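Local atomic coordinates of assembly chaperone of ribosomal protein L4 (Acl4) (Chaetomium thermophilum, PDB entry 5TQB), a protein that binds ribosomal protein L4 as its assembly chaperone and probably protects the new protein from degradation before it joins the ribosome. Residues R142-E147 with I180-E186; V153-M157 with T190-V194; F88-Q93 with W105-G109; V225-R231 with R253-D258; L120-L124 with V134-I138. The contacts are given in a common frame with arbitrary orientation. Numbering follows the deposited sequence.

Contact 1. Residues R142-E147 with I180-E186; sequences RRRLAE and IAPEWPE. With EDO (1,2-ethanediol), chain H; EDO (1,2-ethanediol), chain I.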
# COMPACT_ATOMS: atom_id res chain seq x y z
N ARG B 142 8.78 -9.26 16.31
CA ARG B 142 8.38 -8.23 17.28
C ARG B 142 7.40 -7.24 16.66
O ARG B 142 6.51 -6.72 17.34
CB ARG B 142 9.61 -7.48 17.80
CG ARG B 142 10.38 -8.24 18.88
CD ARG B 142 11.65 -7.50 19.29
NE ARG B 142 12.31 -8.17 20.40
CZ ARG B 142 13.59 -7.98 20.74
NH1 ARG B 142 14.35 -7.15 20.04
NH2 ARG B 142 14.10 -8.63 21.77
N ARG B 143 7.57 -6.98 15.37
CA ARG B 143 6.67 -6.07 14.66
C ARG B 143 5.29 -6.68 14.49
O ARG B 143 4.29 -5.99 14.65
CB ARG B 143 7.27 -5.66 13.32
CG ARG B 143 8.44 -4.73 13.45
CD ARG B 143 9.23 -4.62 12.17
NE ARG B 143 10.43 -3.82 12.36
CZ ARG B 143 11.38 -3.67 11.44
NH1 ARG B 143 11.27 -4.28 10.27
NH2 ARG B 143 12.44 -2.91 11.70
N ARG B 144 5.24 -7.97 14.17
CA ARG B 144 3.97 -8.68 14.06
C ARG B 144 3.26 -8.69 15.41
O ARG B 144 2.03 -8.56 15.49
CB ARG B 144 4.16 -10.12 13.57
CG ARG B 144 4.72 -10.26 12.15
CD ARG B 144 3.80 -9.67 11.08
NE ARG B 144 4.08 -8.25 10.83
CZ ARG B 144 5.17 -7.80 10.21
NH1 ARG B 144 6.10 -8.64 9.76
NH2 ARG B 144 5.32 -6.49 10.04
N LEU B 145 4.04 -8.86 16.48
CA LEU B 145 3.50 -8.85 17.83
C LEU B 145 2.97 -7.46 18.18
O LEU B 145 1.88 -7.33 18.73
CB LEU B 145 4.57 -9.26 18.85
CG LEU B 145 4.12 -9.20 20.32
CD1 LEU B 145 2.94 -10.12 20.57
CD2 LEU B 145 5.27 -9.55 21.25
N ALA B 146 3.75 -6.43 17.86
CA ALA B 146 3.36 -5.06 18.13
C ALA B 146 2.06 -4.73 17.43
O ALA B 146 1.16 -4.10 18.00
CB ALA B 146 4.45 -4.11 17.69
N GLU B 147 1.95 -5.17 16.18
CA GLU B 147 0.75 -4.97 15.39
C GLU B 147 -0.44 -5.73 16.00
O GLU B 147 -1.58 -5.31 15.88
CB GLU B 147 0.98 -5.42 13.95
CG GLU B 147 1.92 -4.52 13.15
CD GLU B 147 2.57 -5.23 11.96
OE1 GLU B 147 2.09 -6.32 11.57
OE2 GLU B 147 3.56 -4.70 11.41
N ILE B 180 8.79 -2.88 22.40
CA ILE B 180 9.30 -3.93 21.52
C ILE B 180 9.55 -3.46 20.08
O ILE B 180 10.34 -4.06 19.36
CB ILE B 180 8.35 -5.15 21.48
CG1 ILE B 180 7.03 -4.79 20.79
CG2 ILE B 180 8.12 -5.68 22.90
CD1 ILE B 180 6.01 -5.92 20.73
N ALA B 181 8.87 -2.38 19.68
CA ALA B 181 9.00 -1.87 18.32
C ALA B 181 8.87 -0.35 18.24
O ALA B 181 7.95 0.16 17.60
CB ALA B 181 7.97 -2.53 17.42
N PRO B 182 9.80 0.38 18.88
CA PRO B 182 9.75 1.85 18.87
C PRO B 182 10.10 2.44 17.51
O PRO B 182 9.93 3.64 17.29
CB PRO B 182 10.82 2.23 19.90
CG PRO B 182 11.79 1.11 19.86
CD PRO B 182 10.97 -0.13 19.62
N GLU B 183 10.58 1.60 16.60
CA GLU B 183 10.99 2.03 15.27
C GLU B 183 9.90 1.77 14.23
O GLU B 183 10.07 2.08 13.05
CB GLU B 183 12.28 1.32 14.85
CG GLU B 183 12.13 -0.17 14.48
CD GLU B 183 11.82 -1.07 15.67
OE1 GLU B 183 10.95 -1.96 15.53
OE2 GLU B 183 12.44 -0.88 16.74
N TRP B 184 8.79 1.20 14.67
CA TRP B 184 7.70 0.83 13.78
C TRP B 184 6.60 1.90 13.82
O TRP B 184 6.09 2.22 14.89
CB TRP B 184 7.13 -0.51 14.22
CG TRP B 184 6.50 -1.33 13.14
CD1 TRP B 184 5.30 -1.97 13.20
CD2 TRP B 184 7.05 -1.63 11.85
NE1 TRP B 184 5.06 -2.64 12.03
CE2 TRP B 184 6.11 -2.45 11.18
CE3 TRP B 184 8.23 -1.29 11.19
CZ2 TRP B 184 6.32 -2.92 9.89
CZ3 TRP B 184 8.44 -1.76 9.90
CH2 TRP B 184 7.49 -2.57 9.27
N PRO B 185 6.24 2.47 12.65
CA PRO B 185 5.26 3.57 12.63
C PRO B 185 3.89 3.24 13.24
O PRO B 185 3.26 4.13 13.81
CB PRO B 185 5.09 3.89 11.14
CG PRO B 185 6.11 3.11 10.41
CD PRO B 185 6.98 2.40 11.38
N GLU B 186 3.43 2.00 13.12
CA GLU B 186 2.10 1.62 13.58
C GLU B 186 1.95 1.68 15.10
O GLU B 186 0.86 1.88 15.62
CB GLU B 186 1.76 0.22 13.07
CG GLU B 186 0.40 -0.28 13.50
CD GLU B 186 -0.29 -1.11 12.43
OE1 GLU B 186 -0.75 -2.22 12.74
OE2 GLU B 186 -0.37 -0.64 11.27
C1 EDO H . 3.60 -0.63 10.39
O1 EDO H . 4.12 0.67 10.49
C2 EDO H . 2.28 -0.63 9.65
O2 EDO H . 1.63 -1.87 9.88
C1 EDO I . 1.69 -6.16 8.30
O1 EDO I . 1.85 -4.77 8.45
C2 EDO I . 0.25 -6.52 8.57
O2 EDO I . -0.21 -5.78 9.67
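This helix-to-turn contact packs the middle of helix 131-156 against the link between helices 166-180 and 185-197. The link makes a type I beta turn from A181 to W184, closed by W184 N to A181 O at 3.2 Å. At the end of helix 166-180, just before the link, I180 places its CD1 3.5 Å from R142 O and 3.7 Å from L145 CD2. A146 CB meets A181 CB at 3.9 Å. W184, the last residue of the turn, places its indole against R143 and E147. R143 CD sits over its six-membered ring in a CH-pi contact, 3.6 Å from the centroid, and R143 NE makes a long salt bridge of 3.7 Å to E183 OE1. W184 NE1 donates a hydrogen bond to E147 OE2 at 2.6 Å. E147 is also held by R144, with NE to OE1 and NH2 to OE2 both at 2.9 Å. An ethanediol covers the other indole face. E186 makes its salt bridge to a basic side chain of the bound L4 chain, and R144 and E147 also touch that chain. Helix 131-156 packing on the link of the following hairpin is consistent with a TPR-like alpha-solenoid.

Contact 2. Residues V153-M157 with T190-V194; sequences VEVYM and TVANV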
# COMPACT_ATOMS: atom_id res chain seq x y z
N VAL B 153 -5.91 -3.16 20.92
CA VAL B 153 -6.24 -1.79 21.30
C VAL B 153 -7.48 -1.31 20.57
O VAL B 153 -8.39 -0.73 21.17
CB VAL B 153 -5.06 -0.82 21.01
CG1 VAL B 153 -5.50 0.64 21.11
CG2 VAL B 153 -3.89 -1.09 21.96
N GLU B 154 -7.53 -1.57 19.26
CA GLU B 154 -8.61 -1.07 18.41
C GLU B 154 -9.94 -1.79 18.68
O GLU B 154 -11.01 -1.22 18.47
CB GLU B 154 -8.21 -1.18 16.94
CG GLU B 154 -7.09 -0.22 16.54
CD GLU B 154 -6.31 -0.65 15.29
OE1 GLU B 154 -6.78 -1.55 14.56
OE2 GLU B 154 -5.21 -0.09 15.04
N VAL B 155 -9.88 -3.04 19.15
CA VAL B 155 -11.09 -3.74 19.57
C VAL B 155 -11.67 -3.07 20.82
O VAL B 155 -12.89 -2.92 20.95
CB VAL B 155 -10.83 -5.23 19.86
CG1 VAL B 155 -12.11 -5.92 20.29
CG2 VAL B 155 -10.27 -5.93 18.63
N TYR B 156 -10.79 -2.67 21.74
CA TYR B 156 -11.23 -2.06 22.99
C TYR B 156 -11.72 -0.63 22.80
O TYR B 156 -12.36 -0.07 23.70
CB TYR B 156 -10.12 -2.11 24.05
CG TYR B 156 -10.09 -3.42 24.80
CD1 TYR B 156 -11.08 -3.74 25.73
CD2 TYR B 156 -9.08 -4.35 24.58
CE1 TYR B 156 -11.06 -4.94 26.41
CE2 TYR B 156 -9.05 -5.55 25.25
CZ TYR B 156 -10.04 -5.84 26.16
OH TYR B 156 -10.00 -7.04 26.83
N MSE B 157 -11.44 -0.05 21.64
CA MSE B 157 -11.92 1.29 21.32
C MSE B 157 -13.08 1.23 20.34
O MSE B 157 -13.56 2.26 19.87
CB MSE B 157 -10.79 2.14 20.75
CG MSE B 157 -9.64 2.35 21.72
SE MSE B 157 -8.23 3.48 20.98
CE MSE B 157 -9.19 5.17 21.01
N THR B 190 -0.78 4.06 16.88
CA THR B 190 -1.75 3.52 17.82
C THR B 190 -1.69 4.27 19.14
O THR B 190 -2.70 4.40 19.82
CB THR B 190 -1.52 2.01 18.04
OG1 THR B 190 -1.61 1.34 16.78
CG2 THR B 190 -2.56 1.42 18.99
N VAL B 191 -0.51 4.76 19.49
CA VAL B 191 -0.36 5.59 20.67
C VAL B 191 -1.20 6.85 20.48
O VAL B 191 -1.91 7.28 21.39
CB VAL B 191 1.13 5.94 20.93
CG1 VAL B 191 1.27 7.11 21.90
CG2 VAL B 191 1.88 4.73 21.46
N ALA B 192 -1.14 7.42 19.28
CA ALA B 192 -1.89 8.63 18.97
C ALA B 192 -3.40 8.37 19.06
O ALA B 192 -4.15 9.19 19.59
CB ALA B 192 -1.52 9.14 17.60
N ASN B 193 -3.82 7.23 18.53
CA ASN B 193 -5.22 6.83 18.54
C ASN B 193 -5.76 6.90 19.95
O ASN B 193 -6.80 7.52 20.19
CB ASN B 193 -5.36 5.40 18.00
CG ASN B 193 -6.62 5.22 17.17
OD1 ASN B 193 -7.63 5.89 17.39
ND2 ASN B 193 -6.56 4.31 16.21
N VAL B 194 -5.05 6.27 20.88
CA VAL B 194 -5.42 6.29 22.30
C VAL B 194 -5.46 7.71 22.85
O VAL B 194 -6.45 8.12 23.46
CB VAL B 194 -4.43 5.45 23.14
CG1 VAL B 194 -4.73 5.57 24.64
CG2 VAL B 194 -4.47 3.98 22.71
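Side chains bridge a fairly wide gap here between helix 131-156 and helix 185-197, since the nearest CA atoms, those of V153 and T190, are 7.8 Å apart. V153 is in the t rotamer. Its CG1 reaches T190 CG2 at 3.7 Å and V194 CG2 at 3.8 Å, so it meets two residues one turn apart on helix 185-197. T190, in the m rotamer, offers this methyl to V153, while its OG1 hydrogen-bonds E186 O in its own helix. M157, just after helix 131-156, is a selenomethionine with an m, t, p side chain. The extended middle carries SE to 4.2 Å from V194 CG2, and the final bend brings CE to 3.5 Å from N193 O. E154 is m, t and places OE2 4.2 Å from T190 OG1, too far for a bond. Its carboxylate instead pairs with a basic side chain of the L4 chain. N193 OD1 accepts a hydrogen bond from a basic side chain of that same chain. An apolar seam between successive helical hairpins, bordered by polar residues that hold L4, is consistent with the ligand-binding surface of a TPR-like solenoid.

Contact 3. Residues F88-Q93 with W105-G109; sequences FLWLAQ and WFERG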
# COMPACT_ATOMS: atom_id res chain seq x y z
N PHE B 88 -4.15 -17.72 13.90
CA PHE B 88 -4.85 -17.18 15.07
C PHE B 88 -5.27 -15.74 14.82
O PHE B 88 -6.38 -15.34 15.16
CB PHE B 88 -3.96 -17.25 16.32
CG PHE B 88 -3.55 -18.65 16.69
CD1 PHE B 88 -4.44 -19.49 17.33
CD2 PHE B 88 -2.27 -19.11 16.41
CE1 PHE B 88 -4.06 -20.78 17.68
CE2 PHE B 88 -1.89 -20.39 16.76
CZ PHE B 88 -2.79 -21.23 17.39
N LEU B 89 -4.37 -14.98 14.20
CA LEU B 89 -4.59 -13.56 13.97
C LEU B 89 -5.70 -13.34 12.95
O LEU B 89 -6.49 -12.41 13.08
CB LEU B 89 -3.30 -12.88 13.51
CG LEU B 89 -2.07 -13.14 14.39
CD1 LEU B 89 -0.84 -12.42 13.84
CD2 LEU B 89 -2.31 -12.75 15.84
N TRP B 90 -5.76 -14.21 11.94
CA TRP B 90 -6.80 -14.09 10.93
C TRP B 90 -8.17 -14.44 11.48
O TRP B 90 -9.17 -13.84 11.10
CB TRP B 90 -6.50 -14.98 9.72
CG TRP B 90 -5.71 -14.26 8.66
CD1 TRP B 90 -4.43 -14.51 8.28
CD2 TRP B 90 -6.16 -13.16 7.86
NE1 TRP B 90 -4.05 -13.64 7.29
CE2 TRP B 90 -5.09 -12.81 7.01
CE3 TRP B 90 -7.36 -12.45 7.77
CZ2 TRP B 90 -5.18 -11.76 6.09
CZ3 TRP B 90 -7.45 -11.41 6.85
CH2 TRP B 90 -6.37 -11.08 6.03
N LEU B 91 -8.23 -15.43 12.37
CA LEU B 91 -9.49 -15.84 12.99
C LEU B 91 -10.05 -14.72 13.86
O LEU B 91 -11.27 -14.58 13.99
CB LEU B 91 -9.30 -17.10 13.82
CG LEU B 91 -9.25 -18.41 13.03
CD1 LEU B 91 -8.70 -19.52 13.89
CD2 LEU B 91 -10.63 -18.77 12.50
N ALA B 92 -9.15 -13.93 14.44
CA ALA B 92 -9.52 -12.78 15.26
C ALA B 92 -10.21 -11.71 14.42
O ALA B 92 -11.22 -11.15 14.84
CB ALA B 92 -8.29 -12.21 15.95
N GLN B 93 -9.66 -11.43 13.24
CA GLN B 93 -10.22 -10.42 12.36
C GLN B 93 -11.49 -10.90 11.68
O GLN B 93 -12.42 -10.12 11.43
CB GLN B 93 -9.22 -10.01 11.29
CG GLN B 93 -8.15 -9.06 11.79
CD GLN B 93 -7.20 -8.59 10.70
OE1 GLN B 93 -6.18 -7.96 11.01
NE2 GLN B 93 -7.52 -8.87 9.44
N TRP B 105 -8.60 -14.73 20.32
CA TRP B 105 -7.79 -15.21 19.21
C TRP B 105 -6.46 -14.45 19.10
O TRP B 105 -5.41 -15.05 18.88
CB TRP B 105 -8.56 -15.11 17.89
CG TRP B 105 -9.57 -16.19 17.68
CD1 TRP B 105 -10.92 -16.02 17.50
CD2 TRP B 105 -9.33 -17.60 17.63
NE1 TRP B 105 -11.52 -17.24 17.34
CE2 TRP B 105 -10.58 -18.23 17.42
CE3 TRP B 105 -8.18 -18.39 17.75
CZ2 TRP B 105 -10.71 -19.61 17.32
CZ3 TRP B 105 -8.32 -19.77 17.65
CH2 TRP B 105 -9.57 -20.36 17.43
N PHE B 106 -6.52 -13.13 19.26
CA PHE B 106 -5.33 -12.29 19.18
C PHE B 106 -4.35 -12.67 20.28
O PHE B 106 -3.14 -12.71 20.05
CB PHE B 106 -5.71 -10.81 19.32
CG PHE B 106 -6.20 -10.16 18.05
CD1 PHE B 106 -7.29 -9.30 18.07
CD2 PHE B 106 -5.55 -10.37 16.84
CE1 PHE B 106 -7.74 -8.69 16.91
CE2 PHE B 106 -5.99 -9.77 15.68
CZ PHE B 106 -7.08 -8.92 15.71
N GLU B 107 -4.87 -12.93 21.47
CA GLU B 107 -4.04 -13.28 22.61
C GLU B 107 -3.31 -14.59 22.36
O GLU B 107 -2.13 -14.72 22.66
CB GLU B 107 -4.87 -13.37 23.89
CG GLU B 107 -5.12 -12.02 24.56
CD GLU B 107 -5.97 -12.13 25.82
OE1 GLU B 107 -6.41 -13.25 26.16
OE2 GLU B 107 -6.20 -11.09 26.47
N ARG B 108 -4.03 -15.57 21.81
CA ARG B 108 -3.42 -16.84 21.45
C ARG B 108 -2.30 -16.63 20.45
O ARG B 108 -1.26 -17.29 20.51
CB ARG B 108 -4.47 -17.78 20.86
CG ARG B 108 -5.42 -18.37 21.90
CD ARG B 108 -5.50 -19.88 21.81
NE ARG B 108 -6.70 -20.34 21.13
CZ ARG B 108 -6.82 -21.53 20.55
NH1 ARG B 108 -5.80 -22.38 20.53
NH2 ARG B 108 -7.96 -21.87 19.97
N GLY B 109 -2.51 -15.69 19.53
CA GLY B 109 -1.52 -15.38 18.51
C GLY B 109 -0.31 -14.69 19.10
O GLY B 109 0.83 -14.98 18.73
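The two helical segments run antiparallel, with axes 7.7 Å apart at closest approach and an angle of 165° between their directions. The backbones come very close: the CA atoms of A92 and W105 are 4.9 Å apart, and those of F88 and G109 5.1 Å. Small residues permit this. G109 CA lies 3.8 Å from both F88 CB and L89 CD2, and a beta carbon at G109 would clash with L89 CD2. A92 CB fits between two aromatic residues, 3.5 Å from W105 CB and 3.3 Å from the centroid of the F106 ring, whose face it covers. The pair is a helical hairpin of the kind that builds TPR arrays, joining helix 86-94 to helix 100-125 through a short loop. L91 CD1 lies over the six-membered ring of W105, 3.8 Å from its centroid, while F88 CD1 meets the edge of that indole, at 3.9 Å from CZ3. F88 CE1 in turn sits over one face of the R108 guanidinium, 3.7 Å from NH1. L89 CD2 touches F106 CD2 at 4.1 Å. Beyond the hairpin, F106 packs on A151, V152 and V155 of helix 131-156. Aromatic side chains of the bound L4 chain press on L89 and F106.

Contact 4. Residues V225-R231 with R253-D258; sequences VPPFPSR and RLIAED. With EDO (1,2-ethanediol), chain D; EDO (1,2-ethanediol), chain K.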
# COMPACT_ATOMS: atom_id res chain seq x y z
N VAL B 225 7.67 1.06 4.79
CA VAL B 225 6.47 1.85 4.51
C VAL B 225 5.23 1.07 4.91
O VAL B 225 5.04 -0.06 4.45
CB VAL B 225 6.37 2.21 3.01
CG1 VAL B 225 5.09 3.00 2.71
CG2 VAL B 225 7.59 3.01 2.58
N PRO B 226 4.36 1.66 5.75
CA PRO B 226 3.19 0.91 6.23
C PRO B 226 2.22 0.54 5.12
O PRO B 226 2.12 1.26 4.12
CB PRO B 226 2.53 1.87 7.23
CG PRO B 226 3.13 3.19 7.00
CD PRO B 226 4.49 2.96 6.42
N PRO B 227 1.49 -0.58 5.28
CA PRO B 227 0.52 -1.01 4.27
C PRO B 227 -0.56 0.04 4.02
O PRO B 227 -0.87 0.84 4.91
CB PRO B 227 -0.10 -2.26 4.88
CG PRO B 227 0.87 -2.72 5.90
CD PRO B 227 1.49 -1.49 6.44
N PHE B 228 -1.14 0.00 2.82
CA PHE B 228 -2.21 0.90 2.41
C PHE B 228 -3.30 1.07 3.47
O PHE B 228 -3.57 2.20 3.88
CB PHE B 228 -2.81 0.39 1.09
CG PHE B 228 -3.54 1.44 0.30
CD1 PHE B 228 -2.93 2.06 -0.78
CD2 PHE B 228 -4.84 1.79 0.62
CE1 PHE B 228 -3.61 3.02 -1.51
CE2 PHE B 228 -5.52 2.75 -0.10
CZ PHE B 228 -4.90 3.36 -1.17
N PRO B 229 -3.93 -0.03 3.92
CA PRO B 229 -5.04 0.14 4.86
C PRO B 229 -4.62 0.85 6.15
O PRO B 229 -5.39 1.61 6.72
CB PRO B 229 -5.47 -1.30 5.17
CG PRO B 229 -4.94 -2.10 4.05
CD PRO B 229 -3.64 -1.45 3.71
N SER B 230 -3.39 0.60 6.57
CA SER B 230 -2.84 1.23 7.76
C SER B 230 -2.65 2.73 7.55
O SER B 230 -2.77 3.52 8.50
CB SER B 230 -1.52 0.55 8.14
OG SER B 230 -0.98 1.10 9.32
N ARG B 231 -2.36 3.13 6.32
CA ARG B 231 -2.16 4.55 6.00
C ARG B 231 -3.48 5.28 5.83
O ARG B 231 -3.54 6.50 5.94
CB ARG B 231 -1.29 4.71 4.75
CG ARG B 231 0.20 4.82 5.06
CD ARG B 231 1.04 4.05 4.06
NE ARG B 231 1.05 4.68 2.76
CZ ARG B 231 1.24 4.05 1.61
NH1 ARG B 231 1.43 2.73 1.58
NH2 ARG B 231 1.23 4.73 0.48
N ARG B 253 0.19 10.33 -2.15
CA ARG B 253 0.94 9.08 -2.35
C ARG B 253 -0.02 7.91 -2.51
O ARG B 253 0.16 7.07 -3.39
CB ARG B 253 1.88 8.83 -1.17
CG ARG B 253 2.59 7.46 -1.16
CD ARG B 253 3.88 7.47 -1.96
NE ARG B 253 4.95 8.20 -1.27
CZ ARG B 253 5.71 7.68 -0.31
NH1 ARG B 253 5.55 6.42 0.08
NH2 ARG B 253 6.65 8.43 0.26
N LEU B 254 -1.03 7.85 -1.65
CA LEU B 254 -1.98 6.74 -1.70
C LEU B 254 -2.68 6.65 -3.05
O LEU B 254 -2.84 5.56 -3.59
CB LEU B 254 -2.99 6.85 -0.56
CG LEU B 254 -2.46 6.52 0.83
CD1 LEU B 254 -3.45 6.94 1.91
CD2 LEU B 254 -2.16 5.03 0.96
N ILE B 255 -3.08 7.80 -3.60
CA ILE B 255 -3.76 7.84 -4.89
C ILE B 255 -2.80 7.50 -6.03
O ILE B 255 -3.21 7.01 -7.08
CB ILE B 255 -4.40 9.24 -5.14
CG1 ILE B 255 -5.62 9.43 -4.24
CG2 ILE B 255 -4.83 9.43 -6.59
CD1 ILE B 255 -6.78 8.47 -4.51
N ALA B 256 -1.52 7.76 -5.81
CA ALA B 256 -0.51 7.37 -6.79
C ALA B 256 -0.33 5.84 -6.83
O ALA B 256 0.28 5.32 -7.76
CB ALA B 256 0.81 8.07 -6.48
N GLU B 257 -0.90 5.14 -5.86
CA GLU B 257 -0.78 3.68 -5.75
C GLU B 257 -2.08 2.95 -6.10
O GLU B 257 -2.06 1.81 -6.59
CB GLU B 257 -0.35 3.30 -4.33
CG GLU B 257 1.07 3.74 -3.97
CD GLU B 257 1.43 3.46 -2.52
OE1 GLU B 257 2.56 3.78 -2.11
OE2 GLU B 257 0.57 2.92 -1.79
N ASP B 258 -3.21 3.60 -5.83
CA ASP B 258 -4.53 3.07 -6.21
C ASP B 258 -5.54 4.20 -6.34
O ASP B 258 -6.10 4.67 -5.35
CB ASP B 258 -5.02 2.06 -5.17
CG ASP B 258 -6.40 1.49 -5.52
OD1 ASP B 258 -6.97 0.76 -4.68
OD2 ASP B 258 -6.92 1.79 -6.61
C1 EDO D . 0.94 -2.21 0.75
O1 EDO D . 0.64 -0.89 0.38
C2 EDO D . -0.30 -2.89 1.29
O2 EDO D . 0.02 -4.20 1.70
C1 EDO K . 4.85 -3.95 6.89
O1 EDO K . 3.76 -4.78 6.55
C2 EDO K . 5.01 -2.86 5.85
O2 EDO K . 6.14 -2.08 6.16
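L254, R231 and F228 bury the most surface here, and they form one layered cluster. L254, on helix 244-257, lies between the other two. Its CD2 covers one face of the F228 ring in a CH-pi contact, 3.6 Å from the centroid, and also lies over one face of the R231 guanidinium, 3.4 Å from NH2. F228, in the first turn of helix 228-240, brings its ring atom CE1 to 3.4 Å from L254 O. The CB of D258 is 4.0 Å from that same CE1. R231 supplies the polar side. Its NH2 forms a salt bridge with E257, 3.0 Å to OE2 by a weak hydrogen bond and 3.1 Å to OE1 by a better one. Its NH1 donates to P226 O at 3.0 Å, so one guanidinium ties P226, ahead of helix 228-240, to E257. The same NH2 lies 3.5 Å from R253 CG. An ethanediol accepts a hydrogen bond from F228 N through its O1 at 3.1 Å. The F228 ring meets an aromatic side chain of the L4 chain. W215 of the chaperone itself packs on V225 and R231. Helices 228-240 and 244-257 follow each other as a helical hairpin, consistent with a TPR-like solenoid, and here the hairpin lies next to bound L4.

Contact 5. Residues L120-L124 with V134-I138; sequences LMDSL and VEAAI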
# COMPACT_ATOMS: atom_id res chain seq x y z
N LEU B 120 14.16 -17.29 19.40
CA LEU B 120 15.16 -16.71 18.50
C LEU B 120 16.28 -16.03 19.29
O LEU B 120 17.44 -16.04 18.87
CB LEU B 120 14.51 -15.70 17.55
CG LEU B 120 13.63 -16.30 16.44
CD1 LEU B 120 12.81 -15.21 15.77
CD2 LEU B 120 14.49 -17.03 15.42
N MSE B 121 15.92 -15.44 20.43
CA MSE B 121 16.90 -14.76 21.28
C MSE B 121 17.84 -15.74 21.97
O MSE B 121 19.01 -15.43 22.19
CB MSE B 121 16.19 -13.90 22.33
CG MSE B 121 15.74 -12.54 21.81
SE MSE B 121 15.16 -11.35 23.24
CE MSE B 121 13.64 -12.37 23.89
N ASP B 122 17.32 -16.91 22.33
CA ASP B 122 18.15 -17.95 22.93
C ASP B 122 19.08 -18.52 21.86
O ASP B 122 20.23 -18.85 22.13
CB ASP B 122 17.29 -19.06 23.52
CG ASP B 122 16.43 -18.58 24.68
OD1 ASP B 122 16.81 -17.60 25.34
OD2 ASP B 122 15.37 -19.20 24.93
N SER B 123 18.56 -18.62 20.64
CA SER B 123 19.34 -19.09 19.50
C SER B 123 20.40 -18.07 19.10
O SER B 123 21.32 -18.39 18.35
CB SER B 123 18.41 -19.36 18.32
OG SER B 123 19.15 -19.76 17.17
N LEU B 124 20.25 -16.85 19.59
CA LEU B 124 21.17 -15.76 19.26
C LEU B 124 22.47 -15.88 20.06
O LEU B 124 23.56 -15.72 19.51
CB LEU B 124 20.51 -14.40 19.53
CG LEU B 124 21.18 -13.16 18.94
CD1 LEU B 124 21.06 -13.16 17.42
CD2 LEU B 124 20.57 -11.90 19.53
N VAL B 134 19.11 -13.65 12.42
CA VAL B 134 18.30 -13.83 13.62
C VAL B 134 17.70 -12.50 14.08
O VAL B 134 16.51 -12.42 14.38
CB VAL B 134 19.11 -14.46 14.77
CG1 VAL B 134 18.22 -14.70 15.98
CG2 VAL B 134 19.73 -15.77 14.33
N GLU B 135 18.54 -11.47 14.15
CA GLU B 135 18.08 -10.14 14.56
C GLU B 135 17.00 -9.63 13.62
O GLU B 135 16.06 -8.97 14.05
CB GLU B 135 19.25 -9.15 14.58
CG GLU B 135 20.23 -9.37 15.71
CD GLU B 135 21.37 -8.37 15.69
OE1 GLU B 135 21.29 -7.39 14.92
OE2 GLU B 135 22.34 -8.56 16.45
N ALA B 136 17.13 -9.95 12.34
CA ALA B 136 16.13 -9.58 11.35
C ALA B 136 14.84 -10.34 11.60
O ALA B 136 13.75 -9.78 11.54
CB ALA B 136 16.65 -9.87 9.95
N ALA B 137 14.98 -11.63 11.89
CA ALA B 137 13.84 -12.49 12.18
C ALA B 137 13.15 -12.04 13.46
O ALA B 137 11.92 -12.01 13.53
CB ALA B 137 14.29 -13.94 12.30
N ILE B 138 13.95 -11.69 14.47
CA ILE B 138 13.44 -11.17 15.73
C ILE B 138 12.66 -9.87 15.49
O ILE B 138 11.58 -9.67 16.05
CB ILE B 138 14.58 -10.91 16.74
CG1 ILE B 138 15.16 -12.23 17.22
CG2 ILE B 138 14.07 -10.12 17.95
CD1 ILE B 138 16.49 -12.09 17.93
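Helices 100-125 and 131-156 face each other near the tip of their hairpin. Their segments are nearly antiparallel, at 164°, with axes 9.8 Å apart. V134 comes first. It points at the other helix, and its CG1 touches L120 O at 3.3 Å and L124 CD1 at 3.5 Å, so it fills the space between two leucines one turn apart. E135 points its CA-to-CB bond away, yet its CG lies 4.2 Å from L124 CD1. The contact is made by the aliphatic part of the side chain. A137 follows, with CB 4.0 Å from L120 CD1. I138 closes the segment. Its CG1 meets L120 CB at 3.5 Å, and its CD1 reaches M121 CG at 4.0 Å and L124 CD2 at 4.4 Å. M121 is a selenomethionine and also packs on R142 further along the second helix. The centre of the contact lies about 25 Å from the centre of the chain, and the bound L4 chain does not touch it. It joins the two long helices next to their connecting loop. Across the segments the chemistry is apolar, with no salt bridge, which implies that side-chain packing rather than directional bonding holds these helix ends together.

From the N terminus, contact 3 comes first and closes the short loop between helices 86-94 and 100-125. Contact 5 follows, at the far part of helix 100-125, and closes the turn into helix 131-156. That helix then carries contacts 1 and 2, which connect it with the chain from I180 into helix 185-197, skipping most of helix 166-180 in sequence. Their segments alternate along the chain, so these two loops cross. The others are in series, and contact 4 closes last, joining helices 228-240 and 244-257. Contact 5 touches contact 1 through M121 and R142. F106 of contact 3 meets V155 of contact 2. E186 of contact 1 lies 2.7 Å from S230 of contact 4, OE2 to OG, a probable hydrogen bond.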